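Local structure of B-agarase (Agarivorans gilvus, 5Z6P) at residues T253-G258 with R418-D423; W560-A565 with S581-D586; L65-L70 with T77-E82. The protein probably hydrolyses agarose as a beta-agarase of glycoside hydrolase family 50, cleaving the beta-galactosidic linkages of the polysaccharide. One frame throughout, in Å; residues are numbered along the deposited sequence.

Contact 1 (T253-G258 with R418-D423); sequences TELAKG and RDVTVD
Leu255 meets Val420 and Asp423 with the two methyls at its tip, and these carry the contact between the end of helix 241-255 and helix 413-428. The first bond of its side chain already heads toward the other helix. CG then lies anti to the carbonyl carbon (chi1 -73°), which carries the fork outward and lets its branches reach two turn-related residues. CD1 comes to 3.9 Å from CG1 of Val420, the two side chains crossing at about a right angle, and passes 4.3 Å from CB of Asp423. CD2 rests against the backbone instead, 3.8 Å from O and 4.0 Å from C of Asp423. The leucine therefore packs on the base of the aspartate, while the carboxylate is occupied by a salt bridge from its OD1 to Arg446. Arg424 and Asn427 extend the surface that Leu255 touches along helix 413-428. Just beyond, Gly258 leaves helical geometry with a positive phi of 90°, closing a type I turn in which its N bonds to O of Leu255 at 3.1 Å. With no hydrogen bond or salt bridge directly between 253-258 and 418-423, the chemistry implies a small dispersion contact, while a polar link lies about one turn further along helix 413-428, where Asn427 ND2 bonds to O of Gly258 in the loop that follows helix 241-255.

Contact 2 (W560-A565 with S581-D586); sequences WQTNLA and SAQVED
Gln583 lays the CG of its side chain over one face of the Trp560 indole, a CH-pi contact in which CG stands 3.4 Å from the centroid of the five-membered ring and 12° off the ring normal. The torsion at the start of the glutamine, CG anti to the carbonyl carbon (chi1 -74°), followed by an extended chain, takes it across the ring at about a right angle. Its amide plane is turned steeply from the indole, so this is not an amide stack. NE2 ends 3.4 Å from CB of Trp560 and at a similar distance from O of the same residue, where the angle is too poor for a hydrogen bond. A water links them instead, accepting from NE2 of Gln583 at 2.8 Å and donating only weakly to O of Trp560. At the ring's edge NE1 gives OD2 of Asp586 a short bond of 2.8 Å, nearly straight at 175°. OD2 lies essentially in the indole plane and receives the N-H on its anti lone pair. Tyr550 OH shares OD2, and Lys549 forms a salt bridge with OD1, both from helix 537-550, whose Leu546 also touches Trp560 and Asp586. The contact thereby fixes the last turn of helix 553-560 to the first turns of helix 581-609. Face contact and in-plane bond together define the indole's rotation, and the buried carboxylate, with a lysine and two other polar partners around it, is probably stabilised in its charged form.

Contact 3 (L65-L70 with T77-E82); sequences LEIKAL and TSVFIE
Thr77 touches both Ala69 and Leu70, each branch of its side chain taking one. OG1, set between the backbone N and the carbonyl carbon (chi1 74°), comes to 3.5 Å from CB of Ala69, but its hydrogen bond goes to O of Ile192 in the adjacent strand 185-193. CG2 lies against the backbone of Leu70, 3.8 Å from its C. Ser78 then turns the other way and hydrogen-bonds Glu189, the alternation expected of a strand. The touching parts run nearly antiparallel, 160° apart, yet no hydrogen bond joins them: strand 64-69 bonds to strands 56-61 and 199-210, strand 76-81 to strands 51-54 and 185-193. CA atoms stand 8.7 Å apart at Ile67 and Val79, closing to 6.1 Å at Ala69 and Thr77. This is consistent with two beta layers packed face to face, as in the beta-sandwich of carbohydrate-binding modules. Val79 again points toward strand 64-69: its CG2, anti to the carbonyl carbon, meets CD1 of Ile67 at 4.1 Å, the two side chains passing at a slant. Phe53 and Leu190, on strands paired with its own, touch Val79, while Leu201 and Leu203 touch Ile67. Two residues on, Ile81 packs on Phe51 and Trp87.

In the fold
The three contacts sit far apart, with centres 41 to 62 Å from one another, and contacts 1 and 2 lie on opposite sides of the chain's centre. Contacts 2 and 3 are buried, whereas contact 1 is only partly so. Contacts 1 and 2 each involve the end of one helix against another, but of separate pairs; contact 3 joins strands. Burial alone does not set the chemistry: contact 3 has no polar bond between its two segments, its threonine hydroxyl bonded to the neighbouring strand 185-193, while contact 2 has an indole-carboxylate bond and a water that links the two segments, weakly on one side. Contact 1, smallest in buried area at 129 Å², relies on one leucine. Contacts 2 and 3 belong to the beta-galactosidase-like and carbohydrate-binding-module-like regions respectively.

Contact 1 (T253-G258 with R418-D423)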
# COMPACT_ATOMS: atom_id res chain seq x y z
N THR A 253 -3.67 0.50 32.87
CA THR A 253 -3.07 -0.24 33.97
C THR A 253 -1.99 -1.17 33.42
O THR A 253 -0.90 -1.24 33.95
CB THR A 253 -4.13 -1.03 34.75
OG1 THR A 253 -4.99 -0.10 35.42
CG2 THR A 253 -3.49 -1.95 35.78
N GLU A 254 -2.32 -1.87 32.33
CA GLU A 254 -1.35 -2.71 31.64
C GLU A 254 -0.12 -1.92 31.20
O GLU A 254 1.02 -2.35 31.40
CB GLU A 254 -2.03 -3.39 30.46
CG GLU A 254 -1.15 -4.27 29.61
CD GLU A 254 -0.80 -5.59 30.26
OE1 GLU A 254 -1.41 -5.92 31.31
OE2 GLU A 254 0.09 -6.30 29.74
N LEU A 255 -0.34 -0.75 30.61
CA LEU A 255 0.77 0.10 30.14
C LEU A 255 1.64 0.59 31.29
O LEU A 255 2.81 0.90 31.10
CB LEU A 255 0.24 1.29 29.35
CG LEU A 255 -0.30 0.96 27.95
CD1 LEU A 255 -0.94 2.16 27.34
CD2 LEU A 255 0.83 0.45 27.08
N ALA A 256 1.09 0.62 32.50
CA ALA A 256 1.86 1.00 33.69
C ALA A 256 3.01 0.02 33.99
O ALA A 256 3.90 0.34 34.76
CB ALA A 256 0.94 1.12 34.91
N LYS A 257 3.00 -1.15 33.37
CA LYS A 257 4.08 -2.12 33.50
C LYS A 257 5.38 -1.68 32.83
O LYS A 257 6.40 -2.33 32.97
CB LYS A 257 3.65 -3.47 32.94
CG LYS A 257 2.49 -4.08 33.71
CD LYS A 257 2.08 -5.44 33.17
CE LYS A 257 1.07 -6.09 34.09
NZ LYS A 257 0.67 -7.42 33.61
N GLY A 258 5.34 -0.57 32.10
CA GLY A 258 6.55 -0.00 31.55
C GLY A 258 6.90 -0.53 30.18
O GLY A 258 6.19 -1.35 29.62
N ARG A 418 -1.31 11.41 22.81
CA ARG A 418 0.11 11.42 22.49
C ARG A 418 0.92 10.63 23.51
O ARG A 418 1.76 9.83 23.13
CB ARG A 418 0.65 12.85 22.40
CG ARG A 418 0.28 13.56 21.13
CD ARG A 418 0.82 14.99 21.10
NE ARG A 418 -0.18 15.83 20.48
CZ ARG A 418 -0.89 16.75 21.13
NH1 ARG A 418 -0.66 16.98 22.41
NH2 ARG A 418 -1.80 17.44 20.48
N ASP A 419 0.67 10.87 24.80
CA ASP A 419 1.38 10.16 25.85
C ASP A 419 1.13 8.65 25.80
O ASP A 419 2.07 7.86 25.86
CB ASP A 419 1.00 10.69 27.23
CG ASP A 419 1.65 12.03 27.54
OD1 ASP A 419 2.58 12.43 26.81
OD2 ASP A 419 1.23 12.68 28.52
N VAL A 420 -0.13 8.26 25.68
CA VAL A 420 -0.48 6.85 25.63
C VAL A 420 0.08 6.16 24.38
O VAL A 420 0.56 5.04 24.45
CB VAL A 420 -1.99 6.66 25.71
CG1 VAL A 420 -2.37 5.22 25.39
CG2 VAL A 420 -2.48 7.05 27.09
N THR A 421 0.03 6.84 23.24
CA THR A 421 0.61 6.33 22.00
C THR A 421 2.09 5.99 22.19
O THR A 421 2.51 4.89 21.83
CB THR A 421 0.45 7.35 20.83
OG1 THR A 421 -0.93 7.50 20.48
CG2 THR A 421 1.21 6.88 19.60
N VAL A 422 2.87 6.91 22.75
CA VAL A 422 4.28 6.64 22.99
C VAL A 422 4.44 5.53 24.04
O VAL A 422 5.31 4.67 23.89
CB VAL A 422 5.06 7.91 23.44
CG1 VAL A 422 6.51 7.55 23.79
CG2 VAL A 422 5.04 8.96 22.36
N ASP A 423 3.61 5.54 25.08
CA ASP A 423 3.59 4.48 26.08
C ASP A 423 3.35 3.13 25.43
O ASP A 423 4.01 2.16 25.75
CB ASP A 423 2.51 4.70 27.13
CG ASP A 423 2.85 5.79 28.11
OD1 ASP A 423 4.04 6.16 28.24
OD2 ASP A 423 1.91 6.28 28.78

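Contact 2 (W560-A565 with S581-D586)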
# COMPACT_ATOMS: atom_id res chain seq x y z
N TRP A 560 19.03 3.11 -34.02
CA TRP A 560 17.60 3.23 -33.77
C TRP A 560 16.74 2.83 -34.97
O TRP A 560 15.53 2.67 -34.82
CB TRP A 560 17.24 4.66 -33.37
CG TRP A 560 17.59 5.01 -31.99
CD1 TRP A 560 18.49 4.39 -31.19
CD2 TRP A 560 17.03 6.07 -31.21
NE1 TRP A 560 18.55 5.00 -29.97
CE2 TRP A 560 17.66 6.03 -29.96
CE3 TRP A 560 16.08 7.06 -31.47
CZ2 TRP A 560 17.36 6.94 -28.95
CZ3 TRP A 560 15.77 7.95 -30.47
CH2 TRP A 560 16.41 7.90 -29.23
N GLN A 561 17.36 2.69 -36.14
CA GLN A 561 16.66 2.49 -37.40
C GLN A 561 15.68 3.63 -37.64
O GLN A 561 14.51 3.41 -37.94
CB GLN A 561 15.94 1.13 -37.42
CG GLN A 561 16.88 -0.09 -37.40
CD GLN A 561 17.76 -0.21 -38.64
OE1 GLN A 561 17.56 0.49 -39.63
NE2 GLN A 561 18.75 -1.10 -38.58
N THR A 562 16.18 4.85 -37.48
CA THR A 562 15.41 6.07 -37.69
C THR A 562 16.03 6.90 -38.82
O THR A 562 17.09 6.56 -39.30
CB THR A 562 15.35 6.94 -36.41
OG1 THR A 562 16.68 7.18 -35.94
CG2 THR A 562 14.52 6.24 -35.32
N ASN A 563 15.36 7.97 -39.23
CA ASN A 563 15.90 8.83 -40.28
C ASN A 563 15.97 10.28 -39.82
O ASN A 563 15.52 11.17 -40.53
CB ASN A 563 15.06 8.78 -41.57
CG ASN A 563 14.71 7.36 -42.00
OD1 ASN A 563 13.53 7.01 -42.10
ND2 ASN A 563 15.72 6.55 -42.26
N LEU A 564 16.48 10.52 -38.62
CA LEU A 564 16.56 11.88 -38.10
C LEU A 564 17.60 12.70 -38.89
O LEU A 564 18.64 12.18 -39.27
CB LEU A 564 16.89 11.86 -36.61
CG LEU A 564 15.79 11.19 -35.77
CD1 LEU A 564 16.20 10.98 -34.33
CD2 LEU A 564 14.53 12.03 -35.84
N ALA A 565 17.30 13.96 -39.14
CA ALA A 565 18.18 14.84 -39.91
C ALA A 565 19.37 15.40 -39.11
O ALA A 565 20.40 15.70 -39.68
CB ALA A 565 17.37 16.00 -40.50
N SER A 581 16.16 -3.43 -29.48
CA SER A 581 16.98 -3.72 -28.31
C SER A 581 18.00 -2.62 -28.04
O SER A 581 18.34 -2.36 -26.88
CB SER A 581 17.69 -5.07 -28.45
OG SER A 581 18.42 -5.14 -29.65
N ALA A 582 18.46 -1.94 -29.09
CA ALA A 582 19.40 -0.84 -28.91
C ALA A 582 18.73 0.37 -28.26
O ALA A 582 19.28 0.98 -27.36
CB ALA A 582 20.02 -0.45 -30.23
N GLN A 583 17.54 0.72 -28.73
CA GLN A 583 16.78 1.80 -28.13
C GLN A 583 16.47 1.54 -26.65
O GLN A 583 16.47 2.47 -25.86
CB GLN A 583 15.48 2.03 -28.90
CG GLN A 583 15.68 2.74 -30.24
CD GLN A 583 14.44 2.75 -31.11
OE1 GLN A 583 13.65 1.81 -31.11
NE2 GLN A 583 14.27 3.81 -31.89
N VAL A 584 16.22 0.29 -26.28
CA VAL A 584 15.89 -0.02 -24.89
C VAL A 584 17.12 0.13 -23.99
O VAL A 584 17.02 0.66 -22.89
CB VAL A 584 15.29 -1.44 -24.75
CG1 VAL A 584 15.20 -1.86 -23.29
CG2 VAL A 584 13.90 -1.48 -25.40
N GLU A 585 18.29 -0.28 -24.47
CA GLU A 585 19.54 0.05 -23.77
C GLU A 585 19.65 1.56 -23.53
O GLU A 585 19.98 1.99 -22.44
CB GLU A 585 20.76 -0.44 -24.56
CG GLU A 585 21.05 -1.94 -24.43
CD GLU A 585 21.88 -2.48 -25.59
OE1 GLU A 585 21.96 -3.71 -25.75
OE2 GLU A 585 22.46 -1.67 -26.35
N ASP A 586 19.33 2.35 -24.55
CA ASP A 586 19.35 3.81 -24.43
C ASP A 586 18.26 4.32 -23.46
O ASP A 586 18.52 5.21 -22.67
CB ASP A 586 19.20 4.46 -25.82
CG ASP A 586 20.46 4.29 -26.67
OD1 ASP A 586 21.54 4.17 -26.09
OD2 ASP A 586 20.37 4.27 -27.91
O HOH W 1 12.39 3.62 -33.98

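Contact 3 (L65-L70 with T77-E82)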
# COMPACT_ATOMS: atom_id res chain seq x y z
N LEU A 65 -11.12 -30.30 -8.05
CA LEU A 65 -9.79 -30.00 -8.56
C LEU A 65 -8.85 -29.72 -7.38
O LEU A 65 -8.98 -28.70 -6.71
CB LEU A 65 -9.84 -28.83 -9.53
CG LEU A 65 -8.52 -28.17 -9.95
CD1 LEU A 65 -7.57 -29.19 -10.54
CD2 LEU A 65 -8.78 -27.05 -10.94
N GLU A 66 -7.92 -30.63 -7.14
CA GLU A 66 -6.95 -30.48 -6.06
C GLU A 66 -5.75 -29.73 -6.57
O GLU A 66 -5.09 -30.18 -7.51
CB GLU A 66 -6.51 -31.86 -5.51
CG GLU A 66 -7.64 -32.78 -5.14
CD GLU A 66 -7.18 -34.09 -4.49
OE1 GLU A 66 -5.97 -34.28 -4.26
OE2 GLU A 66 -8.05 -34.93 -4.22
N ILE A 67 -5.44 -28.58 -5.97
CA ILE A 67 -4.27 -27.82 -6.40
C ILE A 67 -3.33 -27.57 -5.24
O ILE A 67 -3.76 -27.23 -4.14
CB ILE A 67 -4.64 -26.46 -7.05
CG1 ILE A 67 -5.56 -25.64 -6.15
CG2 ILE A 67 -5.29 -26.65 -8.42
CD1 ILE A 67 -5.71 -24.20 -6.60
N LYS A 68 -2.05 -27.80 -5.49
CA LYS A 68 -0.98 -27.39 -4.60
C LYS A 68 -0.20 -26.27 -5.27
O LYS A 68 0.51 -26.50 -6.24
CB LYS A 68 -0.06 -28.55 -4.25
CG LYS A 68 1.07 -28.15 -3.33
CD LYS A 68 2.02 -29.31 -2.99
CE LYS A 68 3.20 -28.80 -2.16
NZ LYS A 68 4.12 -29.88 -1.71
N ALA A 69 -0.35 -25.05 -4.76
CA ALA A 69 0.39 -23.93 -5.30
C ALA A 69 1.77 -23.90 -4.66
O ALA A 69 1.90 -23.91 -3.44
CB ALA A 69 -0.35 -22.61 -5.05
N LEU A 70 2.80 -23.89 -5.50
CA LEU A 70 4.17 -23.91 -5.02
C LEU A 70 4.68 -22.49 -4.82
O LEU A 70 5.67 -22.08 -5.42
CB LEU A 70 5.07 -24.66 -6.00
CG LEU A 70 4.58 -25.98 -6.59
CD1 LEU A 70 5.69 -26.64 -7.41
CD2 LEU A 70 4.06 -26.93 -5.50
N THR A 77 2.16 -18.09 -8.86
CA THR A 77 1.49 -19.35 -9.19
C THR A 77 0.11 -19.06 -9.72
O THR A 77 -0.57 -18.16 -9.22
CB THR A 77 1.40 -20.30 -7.98
OG1 THR A 77 0.40 -19.85 -7.05
CG2 THR A 77 2.71 -20.40 -7.29
N SER A 78 -0.31 -19.81 -10.73
CA SER A 78 -1.57 -19.56 -11.42
C SER A 78 -2.27 -20.82 -11.89
O SER A 78 -1.65 -21.78 -12.33
CB SER A 78 -1.35 -18.66 -12.64
OG SER A 78 -0.53 -17.56 -12.34
N VAL A 79 -3.58 -20.78 -11.77
CA VAL A 79 -4.48 -21.62 -12.53
C VAL A 79 -5.04 -20.76 -13.67
O VAL A 79 -5.53 -19.66 -13.42
CB VAL A 79 -5.63 -22.13 -11.67
CG1 VAL A 79 -6.57 -22.98 -12.52
CG2 VAL A 79 -5.11 -22.88 -10.43
N PHE A 80 -4.94 -21.25 -14.91
CA PHE A 80 -5.44 -20.55 -16.10
C PHE A 80 -6.62 -21.30 -16.69
O PHE A 80 -6.57 -22.52 -16.89
CB PHE A 80 -4.36 -20.40 -17.18
CG PHE A 80 -3.22 -19.51 -16.80
CD1 PHE A 80 -3.41 -18.14 -16.68
CD2 PHE A 80 -1.96 -20.02 -16.62
CE1 PHE A 80 -2.36 -17.32 -16.34
CE2 PHE A 80 -0.90 -19.20 -16.28
CZ PHE A 80 -1.10 -17.86 -16.14
N ILE A 81 -7.68 -20.56 -16.99
CA ILE A 81 -8.89 -21.12 -17.57
C ILE A 81 -9.18 -20.36 -18.85
O ILE A 81 -9.59 -19.21 -18.80
CB ILE A 81 -10.09 -20.99 -16.60
CG1 ILE A 81 -9.70 -21.49 -15.20
CG2 ILE A 81 -11.32 -21.71 -17.14
CD1 ILE A 81 -10.79 -21.35 -14.17
N GLU A 82 -8.94 -20.99 -19.99
CA GLU A 82 -9.09 -20.33 -21.28
C GLU A 82 -9.98 -21.12 -22.21
O GLU A 82 -9.63 -22.23 -22.58
CB GLU A 82 -7.74 -20.14 -21.97
CG GLU A 82 -6.80 -19.18 -21.29
CD GLU A 82 -5.54 -18.95 -22.10
OE1 GLU A 82 -5.64 -18.38 -23.21
OE2 GLU A 82 -4.45 -19.34 -21.62